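Putative RNase YutE (Bacillus subtilis subsp. subtilis str. 168, PDB 1YLM) is a probable HepT-family toxin of a putative type VII toxin-antitoxin system, probably acts as an RNase, and forms a homodimer. Local coordinates at the interface of chains A and B. Residues are numbered along the deposited sequence; one frame, centred on the assembly and turned at random. Chains: chain A/B, hypothetical protein BSU32300.

The three contacts belong to one two-fold symmetric interface of the homodimer. Contact 1 and contact 2 lie about 10 Å apart between the centres of their C-alpha atoms, and both use A:Tyr103 and B:Leu44. Contact 1 and contact 3 are about 12 Å apart and share A:Arg40. Contact 2 and contact 3, about 21 Å apart, hold twin pairings with the chains exchanged: Tyr103 and Leu104 of the 3-10 turn 103-105 against Phe15 and Leu44 of helices 6-23 and 32-59. The centre of contact 1 is about 9 Å from A:Arg96, the active-site residue assigned by similarity. The dimer interface therefore lies close to the probable active site.

Contact 1: the interface of chains A and B. Residues chain A 36, 39-40, 43, 99, 103, 106; chain B 19, 40, 44.
B:Arg40 reaches across the dimer interface to A:Gln39 and A:Leu99, burying 103 Å². Its CG is anti to the backbone N (chi1 -175°), and the bend at chi2 carries the guanidinium over. NE donates to the side-chain amide oxygen OE1 of A:Gln39 at 2.9 Å, on a lone pair. The amide and guanidinium planes stand nearly perpendicular (88°). NH1 and NH2 both grip the backbone oxygen of A:Leu99; NH2, 2.8 Å from O, meets a lone pair, while NH1 comes from above the carbonyl plane. A:Leu99 CD2 covers one face of the guanidinium near its rim, and B:Leu44 CD2, from the arginine's own chain, covers the other, also near the rim. A:Leu36 CD2 lies 3.7 Å from B:Arg40 CG. A:Tyr103 CB packs 3.8 Å from B:Leu44 CD2, the side chains sliding past each other in opposite directions.

Away from this packing, contacts run through water. Water 1 sits close to the two-fold axis, 2.8 Å from A:His43 ND1, and also bonds NH1 of A:Arg40 and of B:Arg40. Water 2 links B:Arg40 NH2 to A:Gln39 OE1 and the backbone oxygen of A:Tyr103. The site lies where helix 32-59 of each chain meets its partner, beside helix 96-100 of chain A.

Contact 2: the interface of chains A and B. Residues chain A 103-104; chain B 11-12, 15, 44.
A:Tyr103 and A:Leu104 open the 3-10 turn 103-105, with A:Leu104 at phi/psi -61°/-24°, and present their side chains to B:Phe15 and its helix 6-23. A:Tyr103 is the last residue of the RX(4)HXY motif of the HepT family, assigned by similarity. The patch is apolar across the chains.

A:Leu104 buries 73 Å². Its CD2 methyl sits over one face of the B:Phe15 ring in a CH-pi contact, 3.5 Å from the ring centroid. It is shifted toward the rim, and its nearest ring atom is CG at 3.3 Å. The two side chains run past each other in opposite directions. B:Phe15 has CG anti to the backbone N (chi1 -178°), which points the ring along the interface toward B:Leu44. B:Leu44 CD2 lies at the ring edge, in plane. The other methyl of A:Leu104, CD1, rests 4.0 Å from the backbone oxygen of B:Lys11.

The A:Tyr103 ring meets the far end of B:Phe15, and the two side chains cross obliquely. CD1 of the tyrosine is 3.6 Å from CE2 of the phenylalanine. Farther out, B:Thr12 turns its CG2 methyl toward the phenol oxygen OH of A:Tyr103, at 4.1 Å.

Contact 3: the interface of chains A and B. Residues chain A 15, 40, 44, 47-48, 51; chain B 39, 103-104.
B:Tyr103 plugs into chain A between A:Phe15, A:Leu44 and A:Asp51, burying 117 Å². Its CG takes the crowded position between the backbone N and the carbonyl carbon (chi1 50°), laying the ring along helix 32-59 of chain A. At its tip the phenol OH donates to the carboxylate oxygen OD2 of A:Asp51 at 2.7 Å. The two groups meet tip to tip, nearly coplanar, with OD2 reached on its anti side. Along the ring, A:Glu47 CB packs 3.6 Å from CE2, and A:Cys48 SG lies 3.7 Å from CE1. A:Leu44 CD2 touches CB.

A:Phe15, with 46 Å² buried, brings its CE2 to 3.6 Å from CD1 of B:Tyr103. One face of its ring receives the CD2 methyl of B:Leu104, 3.7 Å from the centroid.

B:Gln39 buries 29 Å². Its OE1 accepts from A:Arg40 NE at 2.9 Å, the two-fold twin of the bond between B:Arg40 and A:Gln39. Water 3 bridges this oxygen and A:Arg40 NH2, and lies 2.8 Å from the backbone O of B:Tyr103. The site anchors the tyrosine of one chain's RX(4)HXY motif in the other subunit. It supports the dimer and may steady the region of A:Arg96, the probable active-site residue about 10 Å from its centre.

Contact 1: the interface of chains A and B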
# COMPACT_ATOMS: atom_id res chain seq x y z
N LEU A 36 -11.89 -2.52 3.92
CA LEU A 36 -10.89 -2.43 2.87
C LEU A 36 -10.70 -0.99 2.45
O LEU A 36 -9.56 -0.54 2.30
CB LEU A 36 -11.31 -3.28 1.68
CG LEU A 36 -11.14 -4.79 1.83
CD1 LEU A 36 -11.94 -5.43 0.70
CD2 LEU A 36 -9.67 -5.17 1.76
N GLN A 39 -8.75 0.92 5.11
CA GLN A 39 -7.29 0.61 5.00
C GLN A 39 -6.61 1.41 3.88
O GLN A 39 -5.50 1.93 4.06
CB GLN A 39 -7.05 -0.90 4.81
CG GLN A 39 -7.41 -1.73 6.06
CD GLN A 39 -7.44 -3.22 5.79
OE1 GLN A 39 -6.94 -3.68 4.77
NE2 GLN A 39 -8.02 -3.98 6.71
N ARG A 40 -7.27 1.51 2.73
CA ARG A 40 -6.71 2.30 1.63
C ARG A 40 -6.58 3.77 2.01
O ARG A 40 -5.55 4.39 1.76
CB ARG A 40 -7.53 2.13 0.35
CG ARG A 40 -6.93 2.84 -0.88
CD ARG A 40 -5.60 2.26 -1.27
NE ARG A 40 -5.07 2.90 -2.47
CZ ARG A 40 -3.84 2.69 -2.93
NH1 ARG A 40 -3.00 1.89 -2.28
NH2 ARG A 40 -3.42 3.31 -4.03
N HIS A 43 -3.63 4.26 4.43
CA HIS A 43 -2.39 4.14 3.65
C HIS A 43 -2.14 5.44 2.88
O HIS A 43 -1.05 6.03 2.98
CB HIS A 43 -2.47 2.93 2.70
CG HIS A 43 -1.22 2.69 1.92
ND1 HIS A 43 -1.16 1.78 0.88
CD2 HIS A 43 0.03 3.21 2.03
CE1 HIS A 43 0.06 1.75 0.39
NE2 HIS A 43 0.80 2.63 1.05
N LEU A 99 -0.00 -1.60 7.56
CA LEU A 99 -0.75 -1.46 6.30
C LEU A 99 -0.02 -1.99 5.08
O LEU A 99 -0.65 -2.57 4.19
CB LEU A 99 -1.18 -0.01 6.10
CG LEU A 99 -2.35 0.43 6.98
CD1 LEU A 99 -2.44 1.96 6.99
CD2 LEU A 99 -3.68 -0.19 6.51
N TYR A 103 0.27 -6.84 6.60
CA TYR A 103 -1.12 -6.57 6.27
C TYR A 103 -2.09 -7.64 6.77
O TYR A 103 -3.28 -7.37 6.90
CB TYR A 103 -1.27 -6.35 4.76
CG TYR A 103 -0.59 -7.41 3.93
CD1 TYR A 103 -1.22 -8.65 3.67
CD2 TYR A 103 0.69 -7.20 3.42
CE1 TYR A 103 -0.58 -9.63 2.92
CE2 TYR A 103 1.34 -8.17 2.67
CZ TYR A 103 0.70 -9.38 2.42
OH TYR A 103 1.35 -10.32 1.66
N ALA A 106 -3.64 -6.08 9.84
CA ALA A 106 -4.41 -4.83 9.76
C ALA A 106 -5.78 -4.97 10.43
O ALA A 106 -6.47 -5.98 10.26
CB ALA A 106 -4.55 -4.35 8.30
N GLN B 19 -9.64 -12.22 -0.10
CA GLN B 19 -9.74 -10.94 -0.84
C GLN B 19 -10.23 -11.18 -2.25
O GLN B 19 -11.02 -10.41 -2.78
CB GLN B 19 -8.40 -10.20 -0.89
CG GLN B 19 -7.59 -10.10 0.44
CD GLN B 19 -8.43 -9.73 1.65
OE1 GLN B 19 -9.25 -8.83 1.59
NE2 GLN B 19 -8.22 -10.42 2.77
N ARG B 40 -7.34 -1.39 -2.48
CA ARG B 40 -6.79 -2.17 -1.36
C ARG B 40 -6.71 -3.64 -1.76
O ARG B 40 -5.68 -4.31 -1.55
CB ARG B 40 -7.63 -2.00 -0.08
CG ARG B 40 -7.00 -2.70 1.16
CD ARG B 40 -5.67 -2.09 1.55
NE ARG B 40 -5.08 -2.76 2.72
CZ ARG B 40 -3.82 -2.62 3.11
NH1 ARG B 40 -2.98 -1.81 2.44
NH2 ARG B 40 -3.38 -3.29 4.18
N LEU B 44 -3.33 -5.82 -1.95
CA LEU B 44 -3.25 -7.06 -1.17
C LEU B 44 -2.95 -8.29 -2.04
O LEU B 44 -2.14 -9.13 -1.66
CB LEU B 44 -4.51 -7.30 -0.35
CG LEU B 44 -4.70 -6.26 0.77
CD1 LEU B 44 -6.01 -6.51 1.50
CD2 LEU B 44 -3.51 -6.30 1.74
O HOH W 1 -3.23 0.02 0.13
O HOH W 2 -4.83 -5.64 5.14

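Contact 2: the interface of chains A and B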
# COMPACT_ATOMS: atom_id res chain seq x y z
N TYR A 103 0.27 -6.84 6.60
CA TYR A 103 -1.12 -6.57 6.27
C TYR A 103 -2.09 -7.64 6.77
O TYR A 103 -3.28 -7.37 6.90
CB TYR A 103 -1.27 -6.35 4.76
CG TYR A 103 -0.59 -7.41 3.93
CD1 TYR A 103 -1.22 -8.65 3.67
CD2 TYR A 103 0.69 -7.20 3.42
CE1 TYR A 103 -0.58 -9.63 2.92
CE2 TYR A 103 1.34 -8.17 2.67
CZ TYR A 103 0.70 -9.38 2.42
OH TYR A 103 1.35 -10.32 1.66
N LEU A 104 -1.58 -8.85 7.08
CA LEU A 104 -2.45 -9.86 7.73
C LEU A 104 -2.96 -9.37 9.09
O LEU A 104 -4.00 -9.83 9.58
CB LEU A 104 -1.76 -11.22 7.91
CG LEU A 104 -1.34 -12.10 6.72
CD1 LEU A 104 -1.41 -13.58 7.07
CD2 LEU A 104 -2.12 -11.84 5.45
N LYS B 11 -1.13 -19.31 5.53
CA LYS B 11 -1.98 -18.23 6.06
C LYS B 11 -2.08 -17.08 5.06
O LYS B 11 -3.14 -16.45 4.92
CB LYS B 11 -1.48 -17.76 7.44
CG LYS B 11 -1.40 -18.95 8.44
CD LYS B 11 -1.13 -18.56 9.90
CE LYS B 11 -1.25 -19.82 10.79
NZ LYS B 11 -0.81 -19.63 12.20
N THR B 12 -0.99 -16.84 4.34
CA THR B 12 -1.01 -15.79 3.31
C THR B 12 -1.94 -16.19 2.15
O THR B 12 -2.69 -15.36 1.64
CB THR B 12 0.41 -15.43 2.84
OG1 THR B 12 1.13 -14.90 3.96
CG2 THR B 12 0.39 -14.34 1.73
N PHE B 15 -5.62 -15.69 3.24
CA PHE B 15 -5.95 -14.26 3.20
C PHE B 15 -6.17 -13.82 1.75
O PHE B 15 -7.12 -13.13 1.43
CB PHE B 15 -4.79 -13.49 3.85
CG PHE B 15 -4.99 -12.00 3.93
CD1 PHE B 15 -5.62 -11.42 5.03
CD2 PHE B 15 -4.48 -11.16 2.93
CE1 PHE B 15 -5.76 -10.03 5.13
CE2 PHE B 15 -4.62 -9.78 3.01
CZ PHE B 15 -5.27 -9.22 4.11
N LEU B 44 -3.33 -5.82 -1.95
CA LEU B 44 -3.25 -7.06 -1.17
C LEU B 44 -2.95 -8.29 -2.04
O LEU B 44 -2.14 -9.13 -1.66
CB LEU B 44 -4.51 -7.30 -0.35
CG LEU B 44 -4.70 -6.26 0.77
CD1 LEU B 44 -6.01 -6.51 1.50
CD2 LEU B 44 -3.51 -6.30 1.74

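Contact 3: the interface of chains A and B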
# COMPACT_ATOMS: atom_id res chain seq x y z
N PHE A 15 -5.36 15.72 -3.17
CA PHE A 15 -5.69 14.30 -3.09
C PHE A 15 -5.94 13.90 -1.64
O PHE A 15 -6.95 13.26 -1.32
CB PHE A 15 -4.51 13.52 -3.64
CG PHE A 15 -4.75 12.03 -3.74
CD1 PHE A 15 -5.39 11.49 -4.86
CD2 PHE A 15 -4.26 11.18 -2.75
CE1 PHE A 15 -5.58 10.10 -4.97
CE2 PHE A 15 -4.45 9.79 -2.85
CZ PHE A 15 -5.11 9.26 -3.96
N ARG A 40 -7.27 1.51 2.73
CA ARG A 40 -6.71 2.30 1.63
C ARG A 40 -6.58 3.77 2.01
O ARG A 40 -5.55 4.39 1.76
CB ARG A 40 -7.53 2.13 0.35
CG ARG A 40 -6.93 2.84 -0.88
CD ARG A 40 -5.60 2.26 -1.27
NE ARG A 40 -5.07 2.90 -2.47
CZ ARG A 40 -3.84 2.69 -2.93
NH1 ARG A 40 -3.00 1.89 -2.28
NH2 ARG A 40 -3.42 3.31 -4.03
N LEU A 44 -3.16 5.89 2.14
CA LEU A 44 -3.04 7.14 1.36
C LEU A 44 -2.74 8.38 2.20
O LEU A 44 -1.90 9.20 1.79
CB LEU A 44 -4.26 7.35 0.45
CG LEU A 44 -4.45 6.27 -0.63
CD1 LEU A 44 -5.77 6.48 -1.36
CD2 LEU A 44 -3.26 6.20 -1.60
N GLU A 47 0.98 8.13 3.25
CA GLU A 47 1.89 8.32 2.11
C GLU A 47 1.94 9.78 1.66
O GLU A 47 3.02 10.29 1.35
CB GLU A 47 1.51 7.43 0.92
CG GLU A 47 1.79 5.93 1.07
CD GLU A 47 3.12 5.62 1.76
OE1 GLU A 47 4.21 5.65 1.13
OE2 GLU A 47 3.05 5.32 2.95
N CYS A 48 0.78 10.44 1.62
CA CYS A 48 0.69 11.86 1.28
C CYS A 48 1.50 12.70 2.27
O CYS A 48 2.20 13.63 1.86
CB CYS A 48 -0.75 12.34 1.30
SG CYS A 48 -1.78 11.81 -0.11
N ASP A 51 5.35 11.82 1.71
CA ASP A 51 5.81 12.30 0.41
C ASP A 51 5.91 13.82 0.42
O ASP A 51 6.93 14.38 -0.03
CB ASP A 51 4.85 11.82 -0.71
CG ASP A 51 5.09 10.34 -1.10
OD1 ASP A 51 6.14 9.79 -0.75
OD2 ASP A 51 4.22 9.76 -1.77
N GLN B 39 -8.83 -0.79 -4.83
CA GLN B 39 -7.38 -0.48 -4.74
C GLN B 39 -6.71 -1.30 -3.64
O GLN B 39 -5.62 -1.84 -3.84
CB GLN B 39 -7.13 1.00 -4.52
CG GLN B 39 -7.50 1.84 -5.75
CD GLN B 39 -7.44 3.34 -5.52
OE1 GLN B 39 -6.90 3.82 -4.51
NE2 GLN B 39 -7.99 4.10 -6.46
N TYR B 103 0.35 6.85 -6.54
CA TYR B 103 -1.06 6.64 -6.17
C TYR B 103 -1.99 7.75 -6.64
O TYR B 103 -3.22 7.55 -6.70
CB TYR B 103 -1.18 6.37 -4.66
CG TYR B 103 -0.45 7.42 -3.83
CD1 TYR B 103 -1.05 8.64 -3.54
CD2 TYR B 103 0.84 7.18 -3.35
CE1 TYR B 103 -0.38 9.62 -2.79
CE2 TYR B 103 1.51 8.13 -2.59
CZ TYR B 103 0.89 9.34 -2.32
OH TYR B 103 1.55 10.28 -1.57
N LEU B 104 -1.44 8.91 -7.02
CA LEU B 104 -2.30 9.95 -7.64
C LEU B 104 -2.82 9.49 -9.00
O LEU B 104 -3.83 9.99 -9.50
CB LEU B 104 -1.57 11.29 -7.80
CG LEU B 104 -1.07 12.13 -6.61
CD1 LEU B 104 -0.70 13.56 -7.06
CD2 LEU B 104 -2.06 12.21 -5.53
O HOH W 3 -4.67 5.71 -5.09